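Long-range contacts in structural polyprotein, VP1 (Israeli acute paralysis virus, PDB 5CDD), which probably serves as a structural component of the viral capsid, being one jelly-roll piece of a longer structural polyprotein: residues R92-N98 and P139-V145; C108-L114 and P129-P135; R47-W53 and T176-R182; R75-S79 and A181-N185. The contacts are given in a common frame with arbitrary orientation. Numbering follows the deposited sequence.

Interaction 1 of 4, residues R92-N98 and P139-V145; sequences RRYKFFN and PVHEVEV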
# COMPACT_ATOMS: atom_id res chain seq x y z
N ARG A 92 29.79 22.27 3.48
CA ARG A 92 30.82 21.49 2.81
C ARG A 92 30.91 20.06 3.36
O ARG A 92 30.58 19.81 4.51
CB ARG A 92 32.18 22.18 2.97
CG ARG A 92 32.22 23.58 2.37
CD ARG A 92 33.20 24.46 3.13
NE ARG A 92 33.27 25.82 2.58
CZ ARG A 92 33.89 26.14 1.45
NH1 ARG A 92 34.50 25.20 0.73
NH2 ARG A 92 33.90 27.40 1.03
N ARG A 93 31.36 19.14 2.52
CA ARG A 93 31.51 17.74 2.92
C ARG A 93 32.93 17.25 2.68
O ARG A 93 33.58 17.65 1.72
CB ARG A 93 30.53 16.86 2.13
CG ARG A 93 29.08 17.02 2.54
CD ARG A 93 28.15 16.31 1.58
NE ARG A 93 26.76 16.36 2.05
CZ ARG A 93 25.71 16.03 1.31
NH1 ARG A 93 25.89 15.62 0.06
NH2 ARG A 93 24.49 16.10 1.81
N TYR A 94 33.40 16.38 3.57
CA TYR A 94 34.74 15.83 3.46
C TYR A 94 34.75 14.33 3.73
O TYR A 94 33.95 13.82 4.52
CB TYR A 94 35.70 16.49 4.46
CG TYR A 94 35.85 17.99 4.31
CD1 TYR A 94 34.96 18.86 4.93
CD2 TYR A 94 36.90 18.52 3.56
CE1 TYR A 94 35.11 20.25 4.80
CE2 TYR A 94 37.06 19.90 3.43
CZ TYR A 94 36.16 20.76 4.05
OH TYR A 94 36.32 22.12 3.92
N LYS A 95 35.64 13.62 3.06
CA LYS A 95 35.79 12.18 3.25
C LYS A 95 37.27 11.88 3.39
O LYS A 95 38.07 12.24 2.52
CB LYS A 95 35.21 11.40 2.06
CG LYS A 95 33.72 11.56 1.86
CD LYS A 95 33.16 10.47 0.96
CE LYS A 95 31.72 10.78 0.55
NZ LYS A 95 30.85 11.08 1.72
N PHE A 96 37.64 11.24 4.49
CA PHE A 96 39.04 10.91 4.72
C PHE A 96 39.23 9.40 4.65
O PHE A 96 38.78 8.66 5.53
CB PHE A 96 39.49 11.42 6.10
CG PHE A 96 39.21 12.88 6.32
CD1 PHE A 96 37.94 13.31 6.70
CD2 PHE A 96 40.21 13.83 6.13
CE1 PHE A 96 37.67 14.67 6.90
CE2 PHE A 96 39.95 15.19 6.32
CZ PHE A 96 38.68 15.61 6.70
N PHE A 97 39.89 8.94 3.59
CA PHE A 97 40.15 7.52 3.42
C PHE A 97 41.49 7.19 4.07
O PHE A 97 42.55 7.53 3.56
CB PHE A 97 40.20 7.16 1.93
CG PHE A 97 38.95 7.51 1.18
CD1 PHE A 97 38.69 8.82 0.81
CD2 PHE A 97 38.03 6.52 0.84
CE1 PHE A 97 37.54 9.16 0.11
CE2 PHE A 97 36.87 6.84 0.14
CZ PHE A 97 36.62 8.16 -0.23
N ASN A 98 41.42 6.53 5.22
CA ASN A 98 42.61 6.15 5.97
C ASN A 98 43.57 5.27 5.17
O ASN A 98 43.15 4.35 4.48
CB ASN A 98 42.20 5.42 7.25
CG ASN A 98 43.38 4.87 8.01
OD1 ASN A 98 44.23 5.61 8.49
ND2 ASN A 98 43.44 3.54 8.12
N PRO A 139 37.35 2.59 7.44
CA PRO A 139 38.42 3.35 6.79
C PRO A 139 38.04 4.75 6.32
O PRO A 139 38.91 5.61 6.14
CB PRO A 139 38.81 2.46 5.61
CG PRO A 139 38.47 1.09 6.09
CD PRO A 139 37.14 1.31 6.75
N VAL A 140 36.75 4.99 6.11
CA VAL A 140 36.28 6.28 5.62
C VAL A 140 35.55 7.13 6.66
O VAL A 140 34.53 6.71 7.21
CB VAL A 140 35.35 6.10 4.40
CG1 VAL A 140 35.05 7.45 3.76
CG2 VAL A 140 36.00 5.17 3.39
N HIS A 141 36.07 8.33 6.90
CA HIS A 141 35.48 9.26 7.85
C HIS A 141 34.75 10.34 7.05
O HIS A 141 35.37 11.23 6.48
CB HIS A 141 36.58 9.88 8.72
CG HIS A 141 36.07 10.71 9.85
ND1 HIS A 141 35.72 12.04 9.70
CD2 HIS A 141 35.88 10.42 11.16
CE1 HIS A 141 35.32 12.52 10.87
NE2 HIS A 141 35.41 11.56 11.77
N GLU A 142 33.42 10.23 7.01
CA GLU A 142 32.58 11.17 6.28
C GLU A 142 31.88 12.14 7.21
O GLU A 142 31.14 11.73 8.11
CB GLU A 142 31.56 10.39 5.45
CG GLU A 142 32.18 9.54 4.35
CD GLU A 142 31.23 8.49 3.80
OE1 GLU A 142 31.12 7.41 4.43
OE2 GLU A 142 30.59 8.74 2.76
N VAL A 143 32.10 13.43 7.00
CA VAL A 143 31.50 14.46 7.84
C VAL A 143 31.06 15.69 7.03
O VAL A 143 31.65 16.00 6.00
CB VAL A 143 32.49 14.90 8.95
CG1 VAL A 143 33.74 15.50 8.32
CG2 VAL A 143 31.84 15.88 9.90
N GLU A 144 30.02 16.37 7.51
CA GLU A 144 29.50 17.55 6.82
C GLU A 144 29.51 18.78 7.72
O GLU A 144 29.17 18.70 8.90
CB GLU A 144 28.08 17.29 6.34
CG GLU A 144 27.50 18.41 5.50
CD GLU A 144 26.03 18.23 5.24
OE1 GLU A 144 25.61 17.10 4.91
OE2 GLU A 144 25.28 19.23 5.34
N VAL A 145 29.88 19.92 7.15
CA VAL A 145 29.92 21.17 7.88
C VAL A 145 28.77 22.06 7.42
O VAL A 145 28.75 22.52 6.28
CB VAL A 145 31.25 21.91 7.63
CG1 VAL A 145 31.26 23.23 8.38
CG2 VAL A 145 32.41 21.04 8.08

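Interaction 2 of 4, residues C108-L114 and P129-P135; sequences CYIRSFL and PSHITYP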
# COMPACT_ATOMS: atom_id res chain seq x y z
N CYS A 108 43.16 3.27 17.11
CA CYS A 108 43.09 4.51 16.36
C CYS A 108 41.66 4.95 16.09
O CYS A 108 40.82 4.16 15.65
CB CYS A 108 43.83 4.34 15.03
SG CYS A 108 43.70 5.77 13.94
N TYR A 109 41.38 6.22 16.37
CA TYR A 109 40.06 6.78 16.13
C TYR A 109 40.19 8.19 15.56
O TYR A 109 41.19 8.87 15.79
CB TYR A 109 39.24 6.80 17.43
CG TYR A 109 39.72 7.76 18.49
CD1 TYR A 109 39.49 9.13 18.37
CD2 TYR A 109 40.40 7.30 19.61
CE1 TYR A 109 39.93 10.02 19.34
CE2 TYR A 109 40.84 8.19 20.60
CZ TYR A 109 40.60 9.54 20.46
OH TYR A 109 41.03 10.42 21.42
N ILE A 110 39.18 8.61 14.81
CA ILE A 110 39.18 9.93 14.19
C ILE A 110 38.02 10.78 14.71
O ILE A 110 36.87 10.34 14.68
CB ILE A 110 39.06 9.83 12.66
CG1 ILE A 110 40.12 8.88 12.10
CG2 ILE A 110 39.18 11.21 12.04
CD1 ILE A 110 41.55 9.34 12.30
N ARG A 111 38.33 11.98 15.17
CA ARG A 111 37.32 12.90 15.69
C ARG A 111 37.31 14.17 14.83
O ARG A 111 38.36 14.65 14.42
CB ARG A 111 37.63 13.30 17.13
CG ARG A 111 37.57 12.17 18.15
CD ARG A 111 36.15 11.89 18.60
NE ARG A 111 35.56 12.98 19.38
CZ ARG A 111 35.98 13.36 20.59
NH1 ARG A 111 37.00 12.75 21.17
NH2 ARG A 111 35.35 14.34 21.23
N SER A 112 36.12 14.69 14.55
CA SER A 112 36.00 15.92 13.77
C SER A 112 35.06 16.87 14.49
O SER A 112 34.01 16.46 14.99
CB SER A 112 35.49 15.61 12.35
OG SER A 112 34.26 14.92 12.38
N PHE A 113 35.44 18.14 14.55
CA PHE A 113 34.64 19.15 15.23
C PHE A 113 34.40 20.35 14.32
O PHE A 113 34.84 20.37 13.17
CB PHE A 113 35.37 19.65 16.48
CG PHE A 113 35.85 18.55 17.39
CD1 PHE A 113 35.04 18.07 18.41
CD2 PHE A 113 37.12 18.01 17.23
CE1 PHE A 113 35.49 17.05 19.26
CE2 PHE A 113 37.58 17.00 18.06
CZ PHE A 113 36.76 16.52 19.08
N LEU A 114 33.71 21.34 14.85
CA LEU A 114 33.45 22.58 14.13
C LEU A 114 34.38 23.63 14.71
O LEU A 114 34.90 23.47 15.82
CB LEU A 114 32.00 23.04 14.32
CG LEU A 114 30.88 22.37 13.53
CD1 LEU A 114 29.55 23.00 13.92
CD2 LEU A 114 31.12 22.53 12.04
N PRO A 129 28.75 19.99 18.02
CA PRO A 129 28.58 18.77 17.23
C PRO A 129 29.92 18.07 16.96
O PRO A 129 30.95 18.73 16.88
CB PRO A 129 27.93 19.28 15.95
CG PRO A 129 27.14 20.45 16.42
CD PRO A 129 28.10 21.13 17.36
N SER A 130 29.88 16.75 16.82
CA SER A 130 31.10 15.98 16.58
C SER A 130 30.83 14.60 15.99
O SER A 130 29.75 14.03 16.17
CB SER A 130 31.88 15.83 17.89
OG SER A 130 32.96 14.93 17.74
N HIS A 131 31.82 14.06 15.29
CA HIS A 131 31.72 12.74 14.69
C HIS A 131 33.00 11.97 15.00
O HIS A 131 34.07 12.57 15.14
CB HIS A 131 31.55 12.84 13.17
CG HIS A 131 31.38 11.51 12.50
ND1 HIS A 131 31.76 11.29 11.19
CD2 HIS A 131 30.88 10.34 12.95
CE1 HIS A 131 31.50 10.03 10.87
NE2 HIS A 131 30.97 9.44 11.92
N ILE A 132 32.90 10.65 15.10
CA ILE A 132 34.05 9.81 15.40
C ILE A 132 33.97 8.45 14.71
O ILE A 132 32.91 7.83 14.69
CB ILE A 132 34.20 9.58 16.92
CG1 ILE A 132 35.31 8.58 17.20
CG2 ILE A 132 32.88 9.10 17.50
CD1 ILE A 132 35.55 8.31 18.67
N THR A 133 35.09 8.00 14.15
CA THR A 133 35.15 6.71 13.47
C THR A 133 36.41 5.96 13.86
O THR A 133 37.36 6.54 14.38
CB THR A 133 35.14 6.87 11.93
OG1 THR A 133 36.35 7.51 11.50
CG2 THR A 133 33.94 7.70 11.49
N TYR A 134 36.41 4.65 13.62
CA TYR A 134 37.56 3.81 13.93
C TYR A 134 38.04 3.16 12.64
O TYR A 134 37.44 2.20 12.16
CB TYR A 134 37.18 2.73 14.95
CG TYR A 134 36.79 3.29 16.30
CD1 TYR A 134 35.55 3.89 16.50
CD2 TYR A 134 37.67 3.22 17.39
CE1 TYR A 134 35.19 4.42 17.74
CE2 TYR A 134 37.32 3.75 18.63
CZ TYR A 134 36.08 4.34 18.80
OH TYR A 134 35.73 4.86 20.03
N PRO A 135 39.12 3.69 12.05
CA PRO A 135 39.71 3.20 10.81
C PRO A 135 39.85 1.68 10.69
O PRO A 135 39.84 1.14 9.59
CB PRO A 135 41.06 3.91 10.77
CG PRO A 135 40.74 5.22 11.41
CD PRO A 135 39.93 4.79 12.60

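Interaction 3 of 4, residues R47-W53 and T176-R182; sequences RTITDNW and TTQIVAR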
# COMPACT_ATOMS: atom_id res chain seq x y z
N ARG A 47 35.74 14.63 -5.17
CA ARG A 47 36.99 14.53 -5.90
C ARG A 47 38.14 14.69 -4.91
O ARG A 47 38.03 15.47 -3.96
CB ARG A 47 37.06 15.62 -6.97
CG ARG A 47 36.16 15.37 -8.17
CD ARG A 47 36.68 14.22 -9.01
NE ARG A 47 35.89 14.00 -10.22
CZ ARG A 47 34.73 13.36 -10.25
NH1 ARG A 47 34.21 12.86 -9.14
NH2 ARG A 47 34.09 13.20 -11.40
N THR A 48 39.22 13.95 -5.12
CA THR A 48 40.36 14.02 -4.21
C THR A 48 41.10 15.34 -4.36
O THR A 48 41.24 15.87 -5.46
CB THR A 48 41.36 12.86 -4.44
OG1 THR A 48 41.90 12.95 -5.76
CG2 THR A 48 40.66 11.52 -4.28
N ILE A 49 41.56 15.88 -3.23
CA ILE A 49 42.32 17.13 -3.23
C ILE A 49 43.74 16.85 -2.79
O ILE A 49 44.62 17.70 -2.90
CB ILE A 49 41.68 18.17 -2.29
CG1 ILE A 49 41.56 17.60 -0.88
CG2 ILE A 49 40.33 18.58 -2.83
CD1 ILE A 49 40.96 18.56 0.14
N THR A 50 43.96 15.64 -2.27
CA THR A 50 45.27 15.21 -1.82
C THR A 50 45.25 13.70 -1.62
O THR A 50 44.41 13.17 -0.90
CB THR A 50 45.68 15.88 -0.48
OG1 THR A 50 47.00 15.44 -0.11
CG2 THR A 50 44.72 15.51 0.63
N ASP A 51 46.17 13.00 -2.28
CA ASP A 51 46.24 11.56 -2.15
C ASP A 51 47.00 11.17 -0.89
O ASP A 51 47.20 9.99 -0.62
CB ASP A 51 46.91 10.94 -3.38
CG ASP A 51 46.15 11.21 -4.66
OD1 ASP A 51 45.03 10.67 -4.82
OD2 ASP A 51 46.66 11.96 -5.51
N ASN A 52 47.43 12.17 -0.13
CA ASN A 52 48.18 11.89 1.09
C ASN A 52 48.28 13.08 2.03
O ASN A 52 49.07 14.00 1.80
CB ASN A 52 49.59 11.40 0.73
CG ASN A 52 50.25 10.66 1.88
OD1 ASN A 52 49.74 9.64 2.34
ND2 ASN A 52 51.39 11.17 2.34
N TRP A 53 47.49 13.06 3.09
CA TRP A 53 47.51 14.14 4.07
C TRP A 53 48.14 13.62 5.35
O TRP A 53 47.53 12.86 6.10
CB TRP A 53 46.09 14.64 4.34
CG TRP A 53 46.04 15.92 5.11
CD1 TRP A 53 46.89 16.98 4.99
CD2 TRP A 53 45.06 16.30 6.08
NE1 TRP A 53 46.50 18.00 5.82
CE2 TRP A 53 45.37 17.61 6.50
CE3 TRP A 53 43.93 15.67 6.63
CZ2 TRP A 53 44.61 18.30 7.45
CZ3 TRP A 53 43.17 16.35 7.58
CH2 TRP A 53 43.52 17.66 7.98
N THR A 176 48.36 9.95 11.56
CA THR A 176 47.63 9.47 10.40
C THR A 176 48.13 9.96 9.05
O THR A 176 48.95 10.86 8.94
CB THR A 176 46.14 9.83 10.50
OG1 THR A 176 45.99 11.24 10.69
CG2 THR A 176 45.50 9.09 11.66
N THR A 177 47.59 9.32 8.02
CA THR A 177 47.90 9.63 6.63
C THR A 177 46.67 9.16 5.84
O THR A 177 46.36 7.97 5.82
CB THR A 177 49.16 8.88 6.15
OG1 THR A 177 49.34 9.12 4.75
CG2 THR A 177 49.04 7.38 6.41
N GLN A 178 45.96 10.10 5.22
CA GLN A 178 44.76 9.73 4.48
C GLN A 178 44.58 10.45 3.16
O GLN A 178 45.19 11.48 2.89
CB GLN A 178 43.52 9.97 5.34
CG GLN A 178 43.73 9.82 6.83
CD GLN A 178 44.13 11.13 7.50
OE1 GLN A 178 44.97 11.87 7.00
NE2 GLN A 178 43.52 11.41 8.64
N ILE A 179 43.71 9.87 2.33
CA ILE A 179 43.37 10.45 1.04
C ILE A 179 42.17 11.33 1.34
O ILE A 179 41.16 10.85 1.87
CB ILE A 179 42.96 9.37 0.02
CG1 ILE A 179 44.10 8.37 -0.17
CG2 ILE A 179 42.61 10.03 -1.30
CD1 ILE A 179 43.74 7.18 -1.04
N VAL A 180 42.28 12.61 1.03
CA VAL A 180 41.18 13.53 1.30
C VAL A 180 40.41 13.92 0.05
O VAL A 180 40.98 14.35 -0.95
CB VAL A 180 41.70 14.81 1.99
CG1 VAL A 180 40.54 15.70 2.40
CG2 VAL A 180 42.55 14.45 3.20
N ALA A 181 39.09 13.75 0.11
CA ALA A 181 38.20 14.08 -0.99
C ALA A 181 37.10 14.97 -0.43
O ALA A 181 36.59 14.72 0.65
CB ALA A 181 37.61 12.82 -1.59
N ARG A 182 36.74 16.02 -1.16
CA ARG A 182 35.70 16.93 -0.70
C ARG A 182 34.65 17.25 -1.74
O ARG A 182 34.75 16.85 -2.90
CB ARG A 182 36.31 18.24 -0.20
CG ARG A 182 36.95 19.07 -1.30
CD ARG A 182 37.37 20.43 -0.80
NE ARG A 182 38.03 21.21 -1.84
CZ ARG A 182 38.48 22.45 -1.68
NH1 ARG A 182 38.34 23.06 -0.51
NH2 ARG A 182 39.08 23.07 -2.69

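Interaction 4 of 4, residues R75-S79 and A181-N185; sequences RDYMS and ARAGN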
# COMPACT_ATOMS: atom_id res chain seq x y z
N ARG A 75 42.81 21.97 -8.62
CA ARG A 75 42.82 20.57 -9.03
C ARG A 75 41.41 19.97 -9.02
O ARG A 75 40.98 19.39 -10.02
CB ARG A 75 43.73 19.74 -8.11
CG ARG A 75 43.80 18.27 -8.51
CD ARG A 75 44.53 17.43 -7.48
NE ARG A 75 44.42 16.00 -7.79
CZ ARG A 75 44.86 15.02 -7.01
NH1 ARG A 75 45.44 15.31 -5.85
NH2 ARG A 75 44.70 13.76 -7.37
N ASP A 76 40.71 20.09 -7.90
CA ASP A 76 39.35 19.55 -7.80
C ASP A 76 38.32 20.53 -8.34
O ASP A 76 38.65 21.65 -8.71
CB ASP A 76 39.01 19.18 -6.35
CG ASP A 76 38.76 20.40 -5.47
OD1 ASP A 76 38.29 20.22 -4.33
OD2 ASP A 76 39.05 21.53 -5.91
N TYR A 77 37.06 20.11 -8.37
CA TYR A 77 35.99 20.96 -8.89
C TYR A 77 35.71 22.20 -8.05
O TYR A 77 35.50 23.28 -8.59
CB TYR A 77 34.70 20.15 -9.07
CG TYR A 77 34.81 19.04 -10.09
CD1 TYR A 77 35.50 19.24 -11.28
CD2 TYR A 77 34.21 17.81 -9.87
CE1 TYR A 77 35.58 18.23 -12.24
CE2 TYR A 77 34.29 16.79 -10.82
CZ TYR A 77 34.98 17.01 -12.00
OH TYR A 77 35.07 16.02 -12.95
N MET A 78 35.69 22.04 -6.73
CA MET A 78 35.42 23.19 -5.86
C MET A 78 36.45 24.29 -6.08
O MET A 78 36.09 25.47 -6.14
CB MET A 78 35.42 22.76 -4.39
CG MET A 78 34.14 22.05 -3.98
SD MET A 78 34.03 21.85 -2.20
CE MET A 78 33.49 23.47 -1.72
N SER A 79 37.71 23.91 -6.20
CA SER A 79 38.78 24.88 -6.42
C SER A 79 38.74 25.42 -7.84
O SER A 79 38.71 26.63 -8.05
CB SER A 79 40.14 24.24 -6.15
OG SER A 79 41.18 25.15 -6.41
N ALA A 181 39.09 13.75 0.11
CA ALA A 181 38.20 14.08 -0.99
C ALA A 181 37.10 14.97 -0.43
O ALA A 181 36.59 14.72 0.65
CB ALA A 181 37.61 12.82 -1.59
N ARG A 182 36.74 16.02 -1.16
CA ARG A 182 35.70 16.93 -0.70
C ARG A 182 34.65 17.25 -1.74
O ARG A 182 34.75 16.85 -2.90
CB ARG A 182 36.31 18.24 -0.20
CG ARG A 182 36.95 19.07 -1.30
CD ARG A 182 37.37 20.43 -0.80
NE ARG A 182 38.03 21.21 -1.84
CZ ARG A 182 38.48 22.45 -1.68
NH1 ARG A 182 38.34 23.06 -0.51
NH2 ARG A 182 39.08 23.07 -2.69
N ALA A 183 33.64 17.99 -1.30
CA ALA A 183 32.52 18.42 -2.14
C ALA A 183 31.69 19.34 -1.26
O ALA A 183 31.94 19.46 -0.07
CB ALA A 183 31.70 17.22 -2.59
N GLY A 184 30.69 20.00 -1.85
CA GLY A 184 29.85 20.87 -1.06
C GLY A 184 28.65 20.08 -0.58
O GLY A 184 28.37 19.00 -1.11
N ASN A 185 27.94 20.58 0.43
CA ASN A 185 26.76 19.86 0.90
C ASN A 185 25.66 20.12 -0.13
O ASN A 185 25.92 20.72 -1.17
CB ASN A 185 26.36 20.34 2.31
CG ASN A 185 25.76 21.72 2.32
OD1 ASN A 185 25.99 22.52 1.42
ND2 ASN A 185 24.99 22.02 3.36

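Interaction 1 of 4, residues R92-N98 and P139-V145
Pro139 opens the pairing from before strand 140-145: its O accepts from Asn98 N at 2.8 Å, closing one end of an antiparallel match with strand 92-98 (axes 4.6 Å apart, at 170°). Val140, a non-hydrogen-bonded partner of Phe97, sets CG1 over the Phe97 ring face, 4.3 Å from its centroid, a CH-pi contact. His141 shares two backbone bonds with Phe96 (Phe96 N to His141 O 3.0 Å, His141 N to Phe96 O 3.1 Å). Glu142 reaches Lys95 in a short salt bridge, OE2 to NZ 2.6 Å; the same lysine is bridged to Asp27 of another polyprotein chain. Val143 pairs with Tyr94 through two backbone bonds and offers CG1 to Phe96 CE1 at 4.3 Å. Glu144 OE1 meets Arg93 NE at 3.2 Å in a second salt bridge, while its OE2 binds Arg4 of another chain and the Arg93 guanidinium reaches Ser1 there. Val145 ends the match, its N 2.7 Å from Arg92 O. Tyr94, Phe96 and Val145 pack on strand 166-172, and Val143 on Ser112 of strand 110-116; Arg93, Lys95 and Glu144, on the other face, meet partner chains. Such D-G pairing at one side of the BIDG sheet belongs to the capsid jelly roll.

Interaction 2 of 4, residues C108-L114 and P129-P135
Strands 110-114 and 131-133 run antiparallel, their axes 4.8 Å apart and their directions at 166°. Ile110 and Thr133 form a hydrogen-bonded pair (Ile110 N to Thr133 O 2.8 Å, Thr133 N to Ile110 O 3.0 Å), and so do Ser112 and His131, with Ser112 N to His131 O at 3.0 Å and a longer return from His131 N to Ser112 O at 3.3 Å. Between them, in the non-hydrogen-bonded pair of Arg111 and Ile132, Ile132 CA comes within 3.0 Å of Ile110 O. These are the E and F strands of the CHEF sheet, the half of the capsid jelly roll that faces BIDG; strand 166-172 flanks 110-116 on its other side. Arg111 lays CD 3.5 Å from Ile132 CB, on the face that meets a neighbouring VP1 subunit. Ile110, Ser112 and Thr133 turn instead to His141 in the opposing sheet. Beyond the strand, Tyr109 CB sits over the Tyr134 ring, 4.1 Å from its centroid in a CH-pi contact, and the Tyr134 hydroxyl bonds to Asn98 O of that neighbouring VP1. Pro135 plugs the end, its CG 3.8 Å from Ile110 CG1 and 3.9 Å from Cys108 SG.

Interaction 3 of 4, residues R47-W53 and T176-R182
Val180, Trp53 and Ile49 bury the most surface in this contact. Val180 is covered from several directions: Ile49 CD1 lies 3.7 Å from its CG1, Trp53 CB 3.7 Å from its CG2, and Thr50 CG2 3.4 Å from its CB. Its backbone explains the crowding, because two successive residues face it. Ile49 N donates to Val180 O at 2.8 Å and Val180 N donates to Thr50 O at 2.9 Å, a classic beta bulge that shifts the register by one. Before it, Thr48 pairs with Ala181 and Arg47 with Arg182, the latter through Arg182 N to Arg47 O at 3.1 Å and a weak bond from Arg47 N to Arg182 O at 3.3 Å. Ile49, pushed toward the other strand, also brings CG2 within 3.6 Å of Arg182 NE, whose salt-bridge partner is Asp76. After Thr50 the chain turns a corner at Asp51 and a second bulge follows. Trp53 then restores the pairing: its N reaches Gln178 O at 2.8 Å, and Gln178 N returns to Trp53 O at 3.3 Å. The Trp53, Val180 and Ile49 side chains point into the interior, where Leu66 of helix 64-73 packs on Trp53 and Ile49, and Phe96 on Trp53 and Val180. This is the BI strand pair in the BIDG sheet of a capsid jelly roll, here with a kinked B strand.

Interaction 4 of 4, residues R75-S79 and A181-N185
A salt bridge and the packing of a methionine link the start of helix 77-82 to the end of strand 176-184. Arg182 NE donates almost straight to Asp76 OD1 at 2.7 Å (N-H...O angle 173°), forming a salt bridge, and Arg182 NH2 adds a weak, bent bond to the same oxygen at 3.4 Å. The other carboxylate oxygen has a second task: Asp76 is the N-cap of the helix, and its OD2 accepts from Ser79 N at 2.7 Å. One side chain thus caps the helix and ties it to the strand. Apolar packing comes chiefly from Met78. Its CB lies over one face of the Arg182 guanidinium, and its SD rests 3.9 Å from Arg182 CD, 3.6 Å from Ala183 C and 3.8 Å from Gly184 N, so the thioether lies along the strand's backbone. Ser79 CB approaches the guanidinium edge, 3.8 Å from Arg182 NH2. The contact is buried, its centre about 2 Å from the centre of the chain. Arg182 NH2 is also bridged to Asp71, and Ser79 OG bonds to Asp71 O, so helix 64-73 meets helix 77-82 here, while strand 47-55 flanks strand 176-184 on one side and strand 87-98 on the other.

How the interactions relate
All four contacts are buried, but the centre of interaction 4 lies about 2 Å from that of the chain, whereas those of interactions 1, 2 and 3 lie about 12, 20 and 12 Å out and meet neighbouring subunits. Interactions 1 and 3 belong to one sheet, joined where strands 87-98 and 176-184 pair; interaction 2 lies in the facing sheet and touches interaction 1 through His141. Interaction 4 shares Ala181 and Arg182 with interaction 3 and brings in a helix. Regular pairing with cross-strand salt bridges marks interaction 1, a short run of backbone bonds with proline and tyrosine packing but no salt bridge interaction 2, bulged backbone and apolar packing interaction 3, and a single ion pair with methionine packing interaction 4.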